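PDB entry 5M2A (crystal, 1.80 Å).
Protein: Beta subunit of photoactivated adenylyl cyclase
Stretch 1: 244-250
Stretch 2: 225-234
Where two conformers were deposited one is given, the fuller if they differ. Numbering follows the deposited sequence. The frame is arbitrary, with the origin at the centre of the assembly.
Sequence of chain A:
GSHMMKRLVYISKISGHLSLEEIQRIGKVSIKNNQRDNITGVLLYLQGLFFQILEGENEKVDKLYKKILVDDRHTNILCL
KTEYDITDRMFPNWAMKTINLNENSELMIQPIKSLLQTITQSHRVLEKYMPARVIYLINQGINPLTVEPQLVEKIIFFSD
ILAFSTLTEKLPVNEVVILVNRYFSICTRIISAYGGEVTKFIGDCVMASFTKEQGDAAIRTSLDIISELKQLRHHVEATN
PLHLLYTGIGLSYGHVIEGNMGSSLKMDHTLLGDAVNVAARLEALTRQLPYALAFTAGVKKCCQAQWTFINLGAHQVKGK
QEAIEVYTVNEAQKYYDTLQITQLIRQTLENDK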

# COMPACT_ATOMS: atom_id res chain seq x y z
N LEU A 244 -19.11 20.99 -1.13
CA LEU A 244 -19.97 20.08 -0.39
C LEU A 244 -19.20 19.10 0.47
O LEU A 244 -19.76 18.08 0.88
CB LEU A 244 -20.85 19.27 -1.35
CG LEU A 244 -22.17 19.76 -1.95
CD1 LEU A 244 -22.41 21.25 -1.79
CD2 LEU A 244 -22.21 19.33 -3.40
N LEU A 245 -17.91 19.38 0.74
CA LEU A 245 -17.01 18.42 1.36
C LEU A 245 -16.90 18.66 2.87
O LEU A 245 -16.39 19.70 3.31
CB LEU A 245 -15.63 18.47 0.69
CG LEU A 245 -14.49 17.61 1.25
CD1 LEU A 245 -14.83 16.13 1.26
CD2 LEU A 245 -13.19 17.86 0.46
N TYR A 246 -17.39 17.69 3.64
CA TYR A 246 -17.33 17.64 5.09
C TYR A 246 -16.72 16.31 5.53
O TYR A 246 -16.77 15.31 4.81
CB TYR A 246 -18.71 17.76 5.73
CG TYR A 246 -19.49 18.99 5.35
CD1 TYR A 246 -20.05 19.11 4.09
CD2 TYR A 246 -19.70 20.00 6.28
CE1 TYR A 246 -20.78 20.23 3.74
CE2 TYR A 246 -20.43 21.12 5.94
CZ TYR A 246 -20.96 21.23 4.67
OH TYR A 246 -21.69 22.35 4.35
N THR A 247 -16.19 16.29 6.75
CA THR A 247 -15.59 15.06 7.24
C THR A 247 -16.12 14.75 8.63
O THR A 247 -16.64 15.62 9.34
CB THR A 247 -14.05 15.15 7.25
OG1 THR A 247 -13.48 13.86 7.48
CG2 THR A 247 -13.57 16.12 8.30
N GLY A 248 -16.04 13.48 9.00
CA GLY A 248 -16.21 13.04 10.38
C GLY A 248 -14.99 12.27 10.76
O GLY A 248 -14.38 11.59 9.91
N ILE A 249 -14.57 12.36 12.02
CA ILE A 249 -13.31 11.76 12.43
C ILE A 249 -13.52 10.99 13.72
O ILE A 249 -14.19 11.49 14.63
CB ILE A 249 -12.20 12.81 12.60
CG1 ILE A 249 -12.03 13.58 11.28
CG2 ILE A 249 -10.88 12.16 13.02
CD1 ILE A 249 -11.10 14.78 11.32
N GLY A 250 -12.96 9.79 13.79
CA GLY A 250 -12.95 9.01 15.02
C GLY A 250 -11.52 8.71 15.44
O GLY A 250 -10.66 8.47 14.59
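Stretch 2, residues 225-234: IISELKQLRH

Stretch 2 is part of a helix, with phi/psi values near -60/-45 from Ile 225 to Arg 233 and a regular ladder of i to i+4 hydrogen bonds, among them Leu 229 N to Ile 225 O at 3.0 Å and Arg 233 N to Leu 229 O at 2.9 Å. It lies along stretch 1, which begins as loop and becomes extended from Leu 245 on, and whose later residues form a strand. The helix runs almost exactly against that strand: the N-to-C directions differ by 179°, and the axes come within 9.3 Å. The CA of Leu 244 is 6.5 Å from the CA of Arg 233, the CA of Tyr 246 is 6.5 Å from the CA of Leu 229, and the CA of Thr 247 is 6.6 Å from the CA of Ile 226. As stretch 1 advances, its partners step back down the helix.

Arg 233 has the largest share of the contact, and it works in two ways at once. Its guanidinium lies flat on one face of the Tyr 246 ring, the planes 14° apart, with CZ 3.7 Å from the ring centroid; its closest approach to the ring is CZ to CE2 of Tyr 246, at 3.3 Å. The aliphatic part joins in, with CD of Arg 233 3.8 Å from the centroid of the Tyr 246 ring in a CH-pi contact. At the guanidinium edge, NH1 of Arg 233 donates a hydrogen bond to O of Leu 245 at 2.8 Å. The rule is economical: the face of the cation takes the aromatic ring while its edge serves a backbone carbonyl, and NH2 is hydrogen-bonded elsewhere in the structure.

Leu 245 is next in area covered. Its CA-to-CB bond points sideways, but chi1 t and chi2 p bring the end of the side chain nearer the helix, where CD2 lies 3.9 Å from CD2 of Leu 229 and 4.3 Å from CD2 of Leu 232.

Leu 229, one helical turn before Arg 233, points toward stretch 1 and touches Leu 245, Tyr 246 and Thr 247. Its CD2 makes the closest contact with Leu 245, and its CD1 lies 3.6 Å from CB of Thr 247 and 4.0 Å from C of Tyr 246. Farther along the strand, Thr 247 and Ile 249 both point toward the helix: CG2 of Thr 247 is 3.9 Å from CG1 of Ile 226, and CD1 of Ile 249 is 4.1 Å from that same CG1. Between them Gly 248 makes no contact, in keeping with the strand's alternation. The helix follows its own spacing, with Ile 225, Leu 229 and Arg 233 each four residues apart.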

# COMPACT_ATOMS: atom_id res chain seq x y z
N ILE A 225 -7.88 19.44 9.96
CA ILE A 225 -8.58 18.88 8.80
C ILE A 225 -9.94 19.53 8.63
O ILE A 225 -10.30 20.02 7.55
CB ILE A 225 -8.73 17.35 8.94
CG1 ILE A 225 -7.38 16.66 8.93
CG2 ILE A 225 -9.63 16.81 7.83
CD1 ILE A 225 -6.64 16.89 7.70
N ILE A 226 -10.72 19.50 9.71
CA ILE A 226 -12.05 20.11 9.67
C ILE A 226 -11.96 21.57 9.26
O ILE A 226 -12.74 22.05 8.42
CB ILE A 226 -12.72 19.95 11.05
CG1 ILE A 226 -12.99 18.47 11.34
CG2 ILE A 226 -13.97 20.84 11.18
CD1 ILE A 226 -13.24 18.20 12.83
N SER A 227 -10.99 22.29 9.83
CA SER A 227 -10.85 23.71 9.55
C SER A 227 -10.50 23.95 8.09
O SER A 227 -11.04 24.85 7.45
CB SER A 227 -9.78 24.32 10.46
OG SER A 227 -9.52 25.67 10.10
N GLU A 228 -9.59 23.13 7.53
CA GLU A 228 -9.20 23.33 6.15
C GLU A 228 -10.35 23.02 5.20
O GLU A 228 -10.51 23.70 4.18
CB GLU A 228 -7.98 22.47 5.81
CG GLU A 228 -6.70 23.00 6.44
CD GLU A 228 -5.47 22.73 5.58
OE1 GLU A 228 -5.63 22.29 4.42
OE2 GLU A 228 -4.33 22.97 6.05
N LEU A 229 -11.15 22.01 5.52
CA LEU A 229 -12.32 21.74 4.68
C LEU A 229 -13.32 22.88 4.73
O LEU A 229 -13.92 23.24 3.71
CB LEU A 229 -12.99 20.44 5.11
CG LEU A 229 -12.18 19.16 4.99
CD1 LEU A 229 -13.10 17.95 5.17
CD2 LEU A 229 -11.41 19.06 3.68
N LYS A 230 -13.55 23.44 5.92
CA LYS A 230 -14.45 24.59 6.03
C LYS A 230 -13.94 25.76 5.20
O LYS A 230 -14.71 26.42 4.49
CB LYS A 230 -14.62 24.99 7.49
CG LYS A 230 -15.65 26.10 7.71
CD LYS A 230 -15.74 26.45 9.19
CE LYS A 230 -16.65 27.64 9.42
NZ LYS A 230 -16.70 27.98 10.87
N GLN A 231 -12.63 26.03 5.27
CA GLN A 231 -12.05 27.06 4.40
C GLN A 231 -12.29 26.75 2.93
O GLN A 231 -12.67 27.63 2.15
CB GLN A 231 -10.55 27.21 4.67
CG GLN A 231 -10.22 27.85 6.00
CD GLN A 231 -8.72 28.06 6.18
OE1 GLN A 231 -8.03 28.52 5.27
NE2 GLN A 231 -8.22 27.70 7.36
N LEU A 232 -12.05 25.50 2.53
CA LEU A 232 -12.16 25.12 1.12
C LEU A 232 -13.59 25.28 0.61
O LEU A 232 -13.80 25.78 -0.50
CB LEU A 232 -11.67 23.67 0.95
CG LEU A 232 -11.69 23.11 -0.47
CD1 LEU A 232 -10.74 23.89 -1.36
CD2 LEU A 232 -11.34 21.64 -0.43
N ARG A 233 -14.58 24.95 1.44
CA ARG A 233 -15.97 25.05 0.98
C ARG A 233 -16.37 26.47 0.59
O ARG A 233 -17.16 26.66 -0.34
CB ARG A 233 -16.93 24.53 2.05
CG ARG A 233 -16.83 23.03 2.27
CD ARG A 233 -18.08 22.52 2.99
NE ARG A 233 -18.23 23.12 4.32
CZ ARG A 233 -17.59 22.69 5.41
NH1 ARG A 233 -16.75 21.66 5.34
NH2 ARG A 233 -17.80 23.27 6.58
N HIS A 234 -15.88 27.49 1.29
CA HIS A 234 -16.25 28.84 0.87
C HIS A 234 -15.21 29.48 -0.04
O HIS A 234 -15.38 30.63 -0.44
CB HIS A 234 -16.55 29.74 2.08
CG HIS A 234 -15.37 30.01 2.96
ND1 HIS A 234 -14.35 30.87 2.61
CD2 HIS A 234 -15.07 29.56 4.20
CE1 HIS A 234 -13.46 30.92 3.58
NE2 HIS A 234 -13.87 30.14 4.56